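Putative rRNA methylase (Clostridium thermocellum ATCC 27405, PDB 3EEY) binds S-adenosylmethionine and is probably a methyltransferase, perhaps one that modifies ribosomal RNA. Local coordinates at residues 5-11 with 169-173; 122-126 with 156-160. Residues are numbered along the deposited sequence.

Contact 1: 5-11 with 169-173; sequences IKNSLGQ and RTDFI
Phe-172, at the end of strand 165-172, outermost in this chain, sets its ring against the residues that lead into helix 8-19 and its first turn, its chi1 near -60° (m). The ring edge meets Ile-5 through CG2 to CE1 at 3.8 Å, Lys-6 O to CZ at 3.1 Å and Ser-8 N to CE2 at 3.7 Å. Residues 5-7 are extended; Asn-7, chi1 p, is the N-cap, its OD1 accepting from Gly-10 N at 3.0 Å, and helix follows from Ser-8. Ser-8 and Thr-170 CA atoms are 7.2 Å apart. Gln-11, chi1 m, turns its amide back so that NE2 donates to Lys-6 O (2.8 Å) and lies 3.5 Å from Phe-172 CZ. One water links Gln-11 OE1 (2.6 Å) to Thr-170 OG1 (2.7 Å). This helix packs on the outer antiparallel strands of a Rossmann-like methyltransferase sheet. The chemistry is thus mixed: an aromatic edge against backbone and aliphatic groups, a water as polar link, and further partners outside for Ser-8 OG (Pro-180 O) and Gln-11 NE2 (Gln-168 of the second subunit).

Contact 2: 122-126 with 156-160; sequences LSKAM and FLKGV
This is apolar packing between two helices on one side of the central sheet: the later part of helix 115-128 faces the C-terminal end of helix 148-157 and the turn after it. Residues 122-126 are regular helix, with Met-126 N bonded to Leu-122 O at 2.9 Å. Leu-157 to Val-160 form a type I turn, which directs the Val-160 side chain toward Met-126. The nearest CA pairs are wide, Leu-122 to Leu-157 at 9.0 Å and Ser-123 to Val-160 at 9.7 Å, so side chains fill the gap. In this Rossmann-like methyltransferase fold Leu-122, Met-126, Leu-157 and Val-160 also pack onto the sheet: the first two touch Ile-135 and Ile-185, while Val-160 touches Phe-165. Met-126 (chi1 m, chi2 t, chi3 m) places CE 3.7 Å from Phe-156 CE2, 4.0 Å from Val-160 CG2 and 4.2 Å from Leu-157 CD2. Phe-156, chi1 t, swings its ring across to Leu-122, CE2 to CB 4.1 Å, and Ser-123, CZ to OG 3.8 Å; that hydroxyl is hydrogen-bonded to Ile-119 O.

Contacts 1 and 2 are joined by the chain itself: helix 148-157 runs out at contact 2 and the next element, strand 165-172, ends in contact 1, so contact 2 is nested in the long loop that contact 1 closes. Their centres are 20 Å apart and their nearest atoms about 5 Å, without touching. Neither touches the bound S-adenosylmethionine: the side chain of Ser-8 is about 12 Å from the ligand and that of Leu-122 about 11 Å. Both also reach the second subunit, where 169-172 pairs with an antiparallel strand, continuing the sheet, and Val-160 O bonds Asn-174 of that subunit.

Contact 1: 5-11 with 169-173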
loop_
_atom_site.group_PDB
_atom_site.type_symbol
_atom_site.label_atom_id
_atom_site.label_comp_id
_atom_site.label_asym_id
_atom_site.label_seq_id
_atom_site.Cartn_x
_atom_site.Cartn_y
_atom_site.Cartn_z
ATOM N N ILE A 5 2.667 -10.655 -1.590
ATOM C CA ILE A 5 1.865 -9.445 -1.449
ATOM C C ILE A 5 0.378 -9.804 -1.565
ATOM O O ILE A 5 -0.048 -10.426 -2.545
ATOM C CB ILE A 5 2.274 -8.380 -2.503
ATOM C CG1 ILE A 5 3.598 -7.720 -2.099
ATOM C CG2 ILE A 5 1.174 -7.340 -2.678
ATOM C CD1 ILE A 5 4.161 -6.813 -3.137
ATOM N N LYS A 6 -0.396 -9.436 -0.543
ATOM C CA LYS A 6 -1.815 -9.785 -0.477
ATOM C C LYS A 6 -2.657 -8.849 -1.315
ATOM O O LYS A 6 -2.252 -7.721 -1.603
ATOM C CB LYS A 6 -2.316 -9.760 0.968
ATOM C CG LYS A 6 -1.700 -10.810 1.853
ATOM C CD LYS A 6 -2.218 -10.733 3.272
ATOM C CE LYS A 6 -1.337 -11.576 4.192
ATOM N NZ LYS A 6 -1.659 -11.410 5.633
ATOM N N ASN A 7 -3.843 -9.314 -1.693
ATOM C CA ASN A 7 -4.818 -8.441 -2.348
ATOM C C ASN A 7 -5.400 -7.423 -1.363
ATOM O O ASN A 7 -5.115 -7.490 -0.165
ATOM C CB ASN A 7 -5.917 -9.256 -3.047
ATOM C CG ASN A 7 -6.768 -10.082 -2.083
ATOM O OD1 ASN A 7 -6.588 -10.057 -0.864
ATOM N ND2 ASN A 7 -7.705 -10.826 -2.641
ATOM N N SER A 8 -6.212 -6.503 -1.869
ATOM C CA SER A 8 -6.793 -5.426 -1.064
ATOM C C SER A 8 -7.552 -5.935 0.158
ATOM O O SER A 8 -7.327 -5.459 1.272
ATOM C CB SER A 8 -7.685 -4.547 -1.928
ATOM O OG SER A 8 -6.908 -3.879 -2.902
ATOM N N LEU A 9 -8.408 -6.933 -0.051
ATOM C CA LEU A 9 -9.138 -7.578 1.036
ATOM C C LEU A 9 -8.235 -8.122 2.145
ATOM O O LEU A 9 -8.490 -7.883 3.320
ATOM C CB LEU A 9 -10.035 -8.693 0.490
ATOM C CG LEU A 9 -10.952 -9.428 1.477
ATOM C CD1 LEU A 9 -11.970 -8.499 2.153
ATOM C CD2 LEU A 9 -11.664 -10.571 0.777
ATOM N N GLY A 10 -7.181 -8.840 1.768
ATOM C CA GLY A 10 -6.208 -9.360 2.719
ATOM C C GLY A 10 -5.396 -8.285 3.419
ATOM O O GLY A 10 -5.083 -8.413 4.601
ATOM N N GLN A 11 -5.058 -7.230 2.681
ATOM C CA GLN A 11 -4.305 -6.092 3.203
ATOM C C GLN A 11 -5.088 -5.226 4.196
ATOM O O GLN A 11 -4.501 -4.711 5.155
ATOM C CB GLN A 11 -3.779 -5.235 2.057
ATOM C CG GLN A 11 -2.577 -5.821 1.351
ATOM C CD GLN A 11 -1.873 -4.816 0.491
ATOM O OE1 GLN A 11 -1.476 -3.742 0.957
ATOM N NE2 GLN A 11 -1.704 -5.155 -0.776
ATOM N N ARG A 169 -4.020 5.041 -1.210
ATOM C CA ARG A 169 -4.629 4.097 -2.124
ATOM C C ARG A 169 -3.638 3.003 -2.548
ATOM O O ARG A 169 -2.494 3.288 -2.869
ATOM C CB ARG A 169 -5.169 4.817 -3.347
ATOM C CG ARG A 169 -5.993 3.904 -4.248
ATOM C CD ARG A 169 -6.210 4.497 -5.621
ATOM N NE ARG A 169 -4.996 5.063 -6.215
ATOM C CZ ARG A 169 -5.001 5.942 -7.218
ATOM N NH1 ARG A 169 -6.152 6.348 -7.741
ATOM N NH2 ARG A 169 -3.864 6.417 -7.701
ATOM N N THR A 170 -4.097 1.757 -2.528
ATOM C CA THR A 170 -3.315 0.622 -2.968
ATOM C C THR A 170 -4.058 -0.021 -4.143
ATOM O O THR A 170 -5.263 -0.226 -4.080
ATOM C CB THR A 170 -3.079 -0.378 -1.804
ATOM O OG1 THR A 170 -2.384 0.290 -0.743
ATOM C CG2 THR A 170 -2.247 -1.563 -2.252
ATOM N N ASP A 171 -3.323 -0.327 -5.206
ATOM C CA ASP A 171 -3.899 -0.619 -6.501
ATOM C C ASP A 171 -3.008 -1.621 -7.232
ATOM O O ASP A 171 -1.795 -1.462 -7.261
ATOM C CB ASP A 171 -3.982 0.686 -7.300
ATOM C CG ASP A 171 -5.009 0.639 -8.411
ATOM O OD1 ASP A 171 -5.676 -0.408 -8.592
ATOM O OD2 ASP A 171 -5.148 1.668 -9.107
ATOM N N PHE A 172 -3.623 -2.646 -7.816
ATOM C CA PHE A 172 -2.911 -3.629 -8.625
ATOM C C PHE A 172 -3.106 -3.315 -10.091
ATOM O O PHE A 172 -4.151 -3.592 -10.662
ATOM C CB PHE A 172 -3.346 -5.046 -8.262
ATOM C CG PHE A 172 -3.102 -5.372 -6.814
ATOM C CD1 PHE A 172 -1.846 -5.797 -6.383
ATOM C CD2 PHE A 172 -4.115 -5.197 -5.870
ATOM C CE1 PHE A 172 -1.602 -6.076 -5.024
ATOM C CE2 PHE A 172 -3.878 -5.457 -4.509
ATOM C CZ PHE A 172 -2.629 -5.896 -4.095
ATOM N N ILE A 173 -2.078 -2.718 -10.683
ATOM C CA ILE A 173 -2.224 -1.994 -11.941
ATOM C C ILE A 173 -2.023 -2.863 -13.183
ATOM O O ILE A 173 -2.350 -2.434 -14.282
ATOM C CB ILE A 173 -1.317 -0.720 -11.985
ATOM C CG1 ILE A 173 0.166 -1.095 -11.906
ATOM C CG2 ILE A 173 -1.680 0.226 -10.853
ATOM C CD1 ILE A 173 1.138 0.071 -12.066
HETATM O O HOH W 1 -0.847 -1.215 0.939
#

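Contact 2: 122-126 with 156-160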
loop_
_atom_site.group_PDB
_atom_site.type_symbol
_atom_site.label_atom_id
_atom_site.label_comp_id
_atom_site.label_asym_id
_atom_site.label_seq_id
_atom_site.Cartn_x
_atom_site.Cartn_y
_atom_site.Cartn_z
ATOM N N LEU A 122 -18.401 7.900 5.559
ATOM C CA LEU A 122 -16.971 8.195 5.650
ATOM C C LEU A 122 -16.685 9.471 6.440
ATOM O O LEU A 122 -15.745 9.500 7.217
ATOM C CB LEU A 122 -16.320 8.260 4.271
ATOM C CG LEU A 122 -16.080 6.935 3.549
ATOM C CD1 LEU A 122 -15.797 7.184 2.075
ATOM C CD2 LEU A 122 -14.960 6.145 4.198
ATOM N N SER A 123 -17.495 10.509 6.241
ATOM C CA SER A 123 -17.393 11.742 7.045
ATOM C C SER A 123 -17.665 11.477 8.522
ATOM O O SER A 123 -16.947 11.984 9.386
ATOM C CB SER A 123 -18.373 12.812 6.556
ATOM O OG SER A 123 -18.474 12.804 5.144
ATOM N N LYS A 124 -18.706 10.686 8.793
ATOM C CA LYS A 124 -19.099 10.329 10.156
ATOM C C LYS A 124 -18.015 9.501 10.830
ATOM O O LYS A 124 -17.668 9.748 11.988
ATOM C CB LYS A 124 -20.436 9.564 10.173
ATOM C CG LYS A 124 -21.670 10.329 9.665
ATOM C CD LYS A 124 -21.751 11.755 10.213
ATOM C CE LYS A 124 -23.136 12.391 10.069
ATOM N NZ LYS A 124 -24.010 11.772 9.033
ATOM N N ALA A 125 -17.479 8.530 10.095
ATOM C CA ALA A 125 -16.397 7.685 10.588
ATOM C C ALA A 125 -15.137 8.497 10.859
ATOM O O ALA A 125 -14.463 8.264 11.860
ATOM C CB ALA A 125 -16.106 6.563 9.610
ATOM N N MET A 126 -14.823 9.443 9.965
ATOM C CA MET A 126 -13.657 10.323 10.141
ATOM C C MET A 126 -13.788 11.216 11.381
ATOM O O MET A 126 -12.799 11.454 12.070
ATOM C CB MET A 126 -13.364 11.148 8.875
ATOM C CG MET A 126 -12.497 10.436 7.827
ATOM S SD MET A 126 -11.996 11.382 6.357
ATOM C CE MET A 126 -13.482 11.282 5.379
ATOM N N PHE A 156 -14.026 12.341 -3.618
ATOM C CA PHE A 156 -14.239 12.871 -2.277
ATOM C C PHE A 156 -12.989 12.761 -1.401
ATOM O O PHE A 156 -12.613 13.720 -0.720
ATOM C CB PHE A 156 -15.432 12.186 -1.582
ATOM C CG PHE A 156 -15.501 12.448 -0.093
ATOM C CD1 PHE A 156 -15.860 13.706 0.394
ATOM C CD2 PHE A 156 -15.201 11.436 0.821
ATOM C CE1 PHE A 156 -15.919 13.959 1.761
ATOM C CE2 PHE A 156 -15.247 11.673 2.194
ATOM C CZ PHE A 156 -15.611 12.937 2.669
ATOM N N LEU A 157 -12.364 11.588 -1.409
ATOM C CA LEU A 157 -11.211 11.311 -0.544
ATOM C C LEU A 157 -9.918 12.027 -0.933
ATOM O O LEU A 157 -9.064 12.255 -0.074
ATOM C CB LEU A 157 -10.970 9.814 -0.422
ATOM C CG LEU A 157 -12.020 9.054 0.392
ATOM C CD1 LEU A 157 -11.755 7.570 0.295
ATOM C CD2 LEU A 157 -12.052 9.505 1.840
ATOM N N LYS A 158 -9.792 12.402 -2.207
ATOM C CA LYS A 158 -8.697 13.258 -2.669
ATOM C C LYS A 158 -8.719 14.638 -2.018
ATOM O O LYS A 158 -7.670 15.286 -1.913
ATOM C CB LYS A 158 -8.744 13.432 -4.191
ATOM C CG LYS A 158 -8.162 12.274 -4.994
ATOM C CD LYS A 158 -8.604 12.338 -6.460
ATOM C CE LYS A 158 -8.286 11.051 -7.223
ATOM N NZ LYS A 158 -6.848 10.967 -7.610
ATOM N N GLY A 159 -9.906 15.072 -1.579
ATOM C CA GLY A 159 -10.105 16.391 -0.981
ATOM C C GLY A 159 -9.910 16.497 0.525
ATOM O O GLY A 159 -9.939 17.589 1.076
ATOM N N VAL A 160 -9.712 15.361 1.182
ATOM C CA VAL A 160 -9.534 15.292 2.631
ATOM C C VAL A 160 -8.236 15.994 3.065
ATOM O O VAL A 160 -7.176 15.778 2.470
ATOM C CB VAL A 160 -9.602 13.809 3.116
ATOM C CG1 VAL A 160 -9.212 13.666 4.577
ATOM C CG2 VAL A 160 -11.003 13.246 2.913
#